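Local coordinates for protein alpha-ketoglutarate-dependent non-heme iron oxygenase EasH (PDB 5M0T) that probably oxidises an ergot-alkaloid precursor in cycloclavine biosynthesis, using a non-heme iron(II) centre with 2-oxoglutarate as cosubstrate, at residues Ile15-Gly20 with Val34-Phe39; Gly99-Leu104 with Leu153-Ala158. All coordinates share one frame; numbering follows the deposited sequence.

Contact 1: residues Ile15-Gly20 with Val34-Phe39; sequences IPRSAG and VVIEGF. With ZN (zinc ion), chain G.
Ile15 and Pro16 pair in parallel with Ile36 and Glu37 through three backbone hydrogen bonds: Ile15 N to Val35 O (2.8 Å), Glu37 N to Ile15 O (2.9 Å) and Arg17 N to Glu37 O (2.9 Å). Ile15 thus bonds both neighbours of Ile36, the parallel pattern of this beta-alpha-beta unit with helix 21-31. On the face carrying Ile15 and Ile36, Ile15 CG2 meets Val34 CG2 at 3.6 Å, and Ile36 CG2 packs on the Arg17 backbone.

Arg17, with CG anti to the backbone N (chi1 -173°) and the chain extended to NE, runs past the type II turn Ile36-Phe39, which has Gly38 at its third position. Its CD lies 3.2 Å from Gly38 O. NH1 makes a weak, bent bond to Phe39 O (2.8 Å, 116° at the hydrogen), and the guanidinium is inclined 46° to the Phe39 ring; NH2 forms a salt bridge with Asp94.

On the face shared with Pro16, the Glu37 chain bends at chi2 and OE1 binds zinc at 2.0 Å, together with water 1 and Asp200. OE2 forms a salt bridge with Arg14 NH1, and this division of the carboxylate between metal and guanidinium is consistent with a negatively charged Glu37.

Contact 2: residues Gly99-Leu104 with Leu153-Ala158; sequences GLCKRL and LNFLTA. With AKG (2-oxoglutaric acid), chain D.
Leu153 makes the broadest contact with helix 99-104, meeting three of its side chains. Its CB lies 3.7 Å from Leu104 CD2, and that same leucine methyl also approaches CG and both methyls of Leu153. The CG of Leu153 stands anti to the backbone N (chi1 -173°), and from it CD2 reaches two neighbouring positions of the helix: it lies 4.2 Å from Leu100 CB and, equally, 4.2 Å from Cys101 SG. The helix and strand segments run nearly antiparallel, at 158°, with axes 10.4 Å apart, so side chains alone bridge the gap and no hydrogen bond crosses it.

Asn154 takes the other side of the strand, where ND2 gives a weak hydrogen bond to Glu134, one of the iron ligands. This alternation is that of a cupin (double-stranded beta-helix) sheet: one surface is packed by helices and the other lines the iron and 2-oxoglutarate site.

Phe155 returns to the helix side and offers its rim. Leu100 CD1 sits at the ring edge, 3.7 Å from Phe155 CE2. Cys101 SG meets a different part of the same rim, near CE1; it is 5.4 Å from the ring centroid and 79° off the normal, an edge-on sulfur-aromatic contact. Two consecutive helix side chains thus touch adjoining parts of the ring's rim.

Leu156 faces the pocket again. Its CD1 is 3.6 Å from C5 of 2-oxoglutaric acid, an apolar wall beside the carboxylate carbon, while Arg222, Thr169 and Gln129 hydrogen-bond the ligand. Thr157 packs against Phe225 of strand 222-231 and Met40 of a loop. At Ala158 the backbone hydrogen-bonds with Gly199, just ahead of strand 201-205.

How the contacts relate
From the N terminus, contact 1 comes first: strand 14-16 leads through helix 21-31 into strand 33-37, so that 13 residues are looped out at the edge of the main sheet. Contact 2 opens only later and closes a longer loop of 48 residues, which includes strand 112-122 and the iron ligands His132 and Glu134. The two loops therefore lie in series, neither nesting nor crossing. Their centres are 11 Å apart, and Phe39 joins them: its CZ lies 3.7 Å from Phe155 CD2, with ring planes about 25° apart, and its CD2 lies 3.4 Å from Thr157 OG1. Ile24 of helix 21-31 touches Ile15, Val34 and Leu100, bringing both contacts against one helix.

Contact 1: residues Ile15-Gly20 with Val34-Phe39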
loop_
_atom_site.group_PDB
_atom_site.type_symbol
_atom_site.label_atom_id
_atom_site.label_comp_id
_atom_site.label_asym_id
_atom_site.label_seq_id
_atom_site.Cartn_x
_atom_site.Cartn_y
_atom_site.Cartn_z
ATOM N N ILE A 15 11.065 10.565 -28.210
ATOM C CA ILE A 15 12.245 11.258 -27.676
ATOM C C ILE A 15 13.304 10.222 -27.279
ATOM O O ILE A 15 12.982 9.203 -26.672
ATOM C CB ILE A 15 11.849 12.192 -26.492
ATOM C CG1 ILE A 15 12.906 13.250 -26.223
ATOM C CG2 ILE A 15 11.551 11.403 -25.248
ATOM C CD1 ILE A 15 12.469 14.254 -25.175
ATOM N N PRO A 16 14.575 10.460 -27.647
ATOM C CA PRO A 16 15.609 9.467 -27.306
ATOM C C PRO A 16 15.928 9.408 -25.814
ATOM O O PRO A 16 15.827 10.422 -25.114
ATOM C CB PRO A 16 16.829 9.940 -28.110
ATOM C CG PRO A 16 16.593 11.390 -28.364
ATOM C CD PRO A 16 15.111 11.559 -28.472
ATOM N N ARG A 17 16.306 8.221 -25.345
ATOM C CA ARG A 17 16.736 8.000 -23.954
ATOM C C ARG A 17 17.848 8.978 -23.508
ATOM O O ARG A 17 17.874 9.432 -22.372
ATOM C CB ARG A 17 17.234 6.556 -23.810
ATOM C CG ARG A 17 17.564 6.135 -22.392
ATOM C CD ARG A 17 18.477 4.923 -22.318
ATOM N NE ARG A 17 18.981 4.839 -20.955
ATOM C CZ ARG A 17 18.348 4.311 -19.909
ATOM N NH1 ARG A 17 17.161 3.739 -20.021
ATOM N NH2 ARG A 17 18.948 4.346 -18.723
ATOM N N SER A 18 18.742 9.309 -24.431
ATOM C CA SER A 18 19.851 10.222 -24.172
ATOM C C SER A 18 19.453 11.689 -23.882
ATOM O O SER A 18 20.299 12.472 -23.415
ATOM C CB SER A 18 20.802 10.191 -25.359
ATOM O OG SER A 18 20.142 10.680 -26.516
ATOM N N ALA A 19 18.202 12.066 -24.176
ATOM C CA ALA A 19 17.713 13.418 -23.895
ATOM C C ALA A 19 17.593 13.696 -22.394
ATOM O O ALA A 19 17.656 14.854 -21.951
ATOM C CB ALA A 19 16.389 13.661 -24.590
ATOM N N GLY A 20 17.449 12.629 -21.613
ATOM C CA GLY A 20 17.514 12.725 -20.163
ATOM C C GLY A 20 16.120 12.868 -19.584
ATOM O O GLY A 20 15.153 13.071 -20.314
ATOM N N VAL A 34 4.745 9.468 -23.691
ATOM C CA VAL A 34 5.850 9.740 -24.629
ATOM C C VAL A 34 6.553 8.426 -24.971
ATOM O O VAL A 34 6.648 7.546 -24.124
ATOM C CB VAL A 34 6.860 10.767 -24.033
ATOM C CG1 VAL A 34 7.410 10.297 -22.699
ATOM C CG2 VAL A 34 8.000 11.072 -24.989
ATOM N N VAL A 35 7.028 8.295 -26.205
ATOM C CA VAL A 35 7.879 7.159 -26.590
ATOM C C VAL A 35 9.357 7.479 -26.286
ATOM O O VAL A 35 9.896 8.491 -26.744
ATOM C CB VAL A 35 7.693 6.789 -28.072
ATOM C CG1 VAL A 35 8.667 5.683 -28.479
ATOM C CG2 VAL A 35 6.241 6.382 -28.348
ATOM N N ILE A 36 9.980 6.632 -25.471
ATOM C CA ILE A 36 11.416 6.692 -25.211
ATOM C C ILE A 36 12.122 5.756 -26.192
ATOM O O ILE A 36 12.018 4.535 -26.068
ATOM C CB ILE A 36 11.783 6.299 -23.759
ATOM C CG1 ILE A 36 10.963 7.094 -22.740
ATOM C CG2 ILE A 36 13.253 6.549 -23.495
ATOM C CD1 ILE A 36 11.217 6.727 -21.291
ATOM N N GLU A 37 12.851 6.329 -27.143
ATOM C CA GLU A 37 13.666 5.541 -28.067
ATOM C C GLU A 37 14.869 4.994 -27.321
ATOM O O GLU A 37 15.605 5.747 -26.666
ATOM C CB GLU A 37 14.140 6.359 -29.279
ATOM C CG GLU A 37 13.040 6.752 -30.254
ATOM C CD GLU A 37 12.375 5.566 -30.936
ATOM O OE1 GLU A 37 13.063 4.576 -31.246
ATOM O OE2 GLU A 37 11.155 5.630 -31.172
ATOM N N GLY A 38 15.039 3.676 -27.396
ATOM C CA GLY A 38 16.191 3.013 -26.809
ATOM C C GLY A 38 16.183 3.009 -25.304
ATOM O O GLY A 38 17.226 3.199 -24.688
ATOM N N PHE A 39 15.011 2.807 -24.702
ATOM C CA PHE A 39 14.929 2.694 -23.241
ATOM C C PHE A 39 15.812 1.535 -22.771
ATOM O O PHE A 39 16.594 1.680 -21.844
ATOM C CB PHE A 39 13.467 2.519 -22.790
ATOM C CG PHE A 39 13.313 2.280 -21.315
ATOM C CD1 PHE A 39 13.638 3.284 -20.400
ATOM C CD2 PHE A 39 12.873 1.044 -20.835
ATOM C CE1 PHE A 39 13.524 3.061 -19.039
ATOM C CE2 PHE A 39 12.751 0.816 -19.477
ATOM C CZ PHE A 39 13.085 1.821 -18.579
HETATM ZN ZN ZN G . 12.181 3.425 -32.599
HETATM O O HOH W 1 13.799 2.278 -32.752
#

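Contact 2: residues Gly99-Leu104 with Leu153-Ala158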
loop_
_atom_site.group_PDB
_atom_site.type_symbol
_atom_site.label_atom_id
_atom_site.label_comp_id
_atom_site.label_asym_id
_atom_site.label_seq_id
_atom_site.Cartn_x
_atom_site.Cartn_y
_atom_site.Cartn_z
ATOM N N GLY A 99 15.057 8.747 -12.132
ATOM C CA GLY A 99 14.912 10.197 -12.335
ATOM C C GLY A 99 13.472 10.603 -12.609
ATOM O O GLY A 99 12.984 11.577 -12.046
ATOM N N LEU A 100 12.799 9.836 -13.463
ATOM C CA LEU A 100 11.403 10.091 -13.821
ATOM C C LEU A 100 10.445 9.828 -12.660
ATOM O O LEU A 100 9.515 10.614 -12.438
ATOM C CB LEU A 100 10.992 9.259 -15.038
ATOM C CG LEU A 100 11.660 9.666 -16.347
ATOM C CD1 LEU A 100 11.613 8.548 -17.379
ATOM C CD2 LEU A 100 11.035 10.920 -16.905
ATOM N N CYS A 101 10.676 8.745 -11.918
ATOM C CA CYS A 101 9.866 8.443 -10.735
ATOM C C CYS A 101 10.012 9.515 -9.642
ATOM O O CYS A 101 9.014 9.906 -9.036
ATOM C CB CYS A 101 10.196 7.060 -10.182
ATOM S SG CYS A 101 9.708 5.693 -11.276
ATOM N N LYS A 102 11.241 9.987 -9.402
ATOM C CA LYS A 102 11.462 11.053 -8.427
ATOM C C LYS A 102 10.686 12.312 -8.782
ATOM O O LYS A 102 10.128 12.950 -7.911
ATOM C CB LYS A 102 12.946 11.401 -8.292
ATOM C CG LYS A 102 13.735 10.401 -7.465
ATOM C CD LYS A 102 15.195 10.812 -7.350
ATOM C CE LYS A 102 16.072 9.645 -6.936
ATOM N NZ LYS A 102 17.476 9.945 -7.325
ATOM N N ARG A 103 10.643 12.651 -10.067
ATOM C CA ARG A 103 9.901 13.818 -10.522
ATOM C C ARG A 103 8.386 13.632 -10.461
ATOM O O ARG A 103 7.685 14.551 -10.090
ATOM C CB ARG A 103 10.310 14.198 -11.937
ATOM C CG ARG A 103 11.615 14.953 -11.987
ATOM C CD ARG A 103 12.063 15.195 -13.412
ATOM N NE ARG A 103 13.515 15.142 -13.495
ATOM C CZ ARG A 103 14.332 16.087 -13.037
ATOM N NH1 ARG A 103 13.868 17.219 -12.490
ATOM N NH2 ARG A 103 15.645 15.906 -13.155
ATOM N N LEU A 104 7.883 12.467 -10.854
ATOM C CA LEU A 104 6.434 12.229 -10.826
ATOM C C LEU A 104 5.907 12.137 -9.393
ATOM O O LEU A 104 4.923 12.802 -9.042
ATOM C CB LEU A 104 6.052 10.980 -11.610
ATOM C CG LEU A 104 4.548 10.845 -11.909
ATOM C CD1 LEU A 104 4.080 11.891 -12.913
ATOM C CD2 LEU A 104 4.260 9.427 -12.414
ATOM N N LEU A 153 3.273 4.995 -12.867
ATOM C CA LEU A 153 4.057 5.325 -14.046
ATOM C C LEU A 153 4.415 4.012 -14.733
ATOM O O LEU A 153 5.113 3.192 -14.134
ATOM C CB LEU A 153 5.342 6.064 -13.652
ATOM C CG LEU A 153 6.185 6.626 -14.798
ATOM C CD1 LEU A 153 5.344 7.404 -15.814
ATOM C CD2 LEU A 153 7.294 7.501 -14.224
ATOM N N ASN A 154 3.952 3.835 -15.975
ATOM C CA ASN A 154 4.167 2.601 -16.747
ATOM C C ASN A 154 5.248 2.759 -17.809
ATOM O O ASN A 154 5.075 3.500 -18.765
ATOM C CB ASN A 154 2.866 2.158 -17.427
ATOM C CG ASN A 154 2.926 0.723 -17.938
ATOM O OD1 ASN A 154 3.993 0.202 -18.295
ATOM N ND2 ASN A 154 1.771 0.068 -17.964
ATOM N N PHE A 155 6.350 2.033 -17.646
ATOM C CA PHE A 155 7.388 1.946 -18.667
ATOM C C PHE A 155 7.088 0.693 -19.455
ATOM O O PHE A 155 7.404 -0.393 -18.997
ATOM C CB PHE A 155 8.778 1.817 -18.038
ATOM C CG PHE A 155 9.201 3.010 -17.220
ATOM C CD1 PHE A 155 8.733 3.180 -15.925
ATOM C CD2 PHE A 155 10.130 3.923 -17.719
ATOM C CE1 PHE A 155 9.139 4.262 -15.160
ATOM C CE2 PHE A 155 10.539 5.014 -16.960
ATOM C CZ PHE A 155 10.049 5.181 -15.681
ATOM N N LEU A 156 6.467 0.826 -20.626
ATOM C CA LEU A 156 6.050 -0.337 -21.402
ATOM C C LEU A 156 6.996 -0.552 -22.570
ATOM O O LEU A 156 6.913 0.135 -23.586
ATOM C CB LEU A 156 4.595 -0.199 -21.865
ATOM C CG LEU A 156 3.921 -1.535 -22.277
ATOM C CD1 LEU A 156 2.396 -1.431 -22.284
ATOM C CD2 LEU A 156 4.402 -2.043 -23.632
ATOM N N THR A 157 7.879 -1.529 -22.433
ATOM C CA THR A 157 8.937 -1.743 -23.398
ATOM C C THR A 157 8.518 -2.772 -24.449
ATOM O O THR A 157 7.972 -3.824 -24.120
ATOM C CB THR A 157 10.216 -2.225 -22.685
ATOM O OG1 THR A 157 10.530 -1.333 -21.614
ATOM C CG2 THR A 157 11.373 -2.319 -23.650
ATOM N N ALA A 158 8.805 -2.462 -25.710
ATOM C CA ALA A 158 8.622 -3.394 -26.807
ATOM C C ALA A 158 9.766 -4.421 -26.811
ATOM O O ALA A 158 10.938 -4.061 -26.885
ATOM C CB ALA A 158 8.555 -2.645 -28.131
HETATM C C1 AKG D . -2.755 -3.281 -19.030
HETATM O O1 AKG D . -3.082 -2.567 -18.084
HETATM O O2 AKG D . -2.857 -4.589 -19.039
HETATM C C2 AKG D . -2.168 -2.725 -20.336
HETATM O O5 AKG D . -2.402 -1.565 -20.616
HETATM C C3 AKG D . -1.303 -3.582 -21.224
HETATM C C4 AKG D . -0.947 -2.893 -22.532
HETATM C C5 AKG D . -0.109 -3.725 -23.463
HETATM O O3 AKG D . 0.392 -4.833 -22.968
HETATM O O4 AKG D . 0.092 -3.375 -24.604
#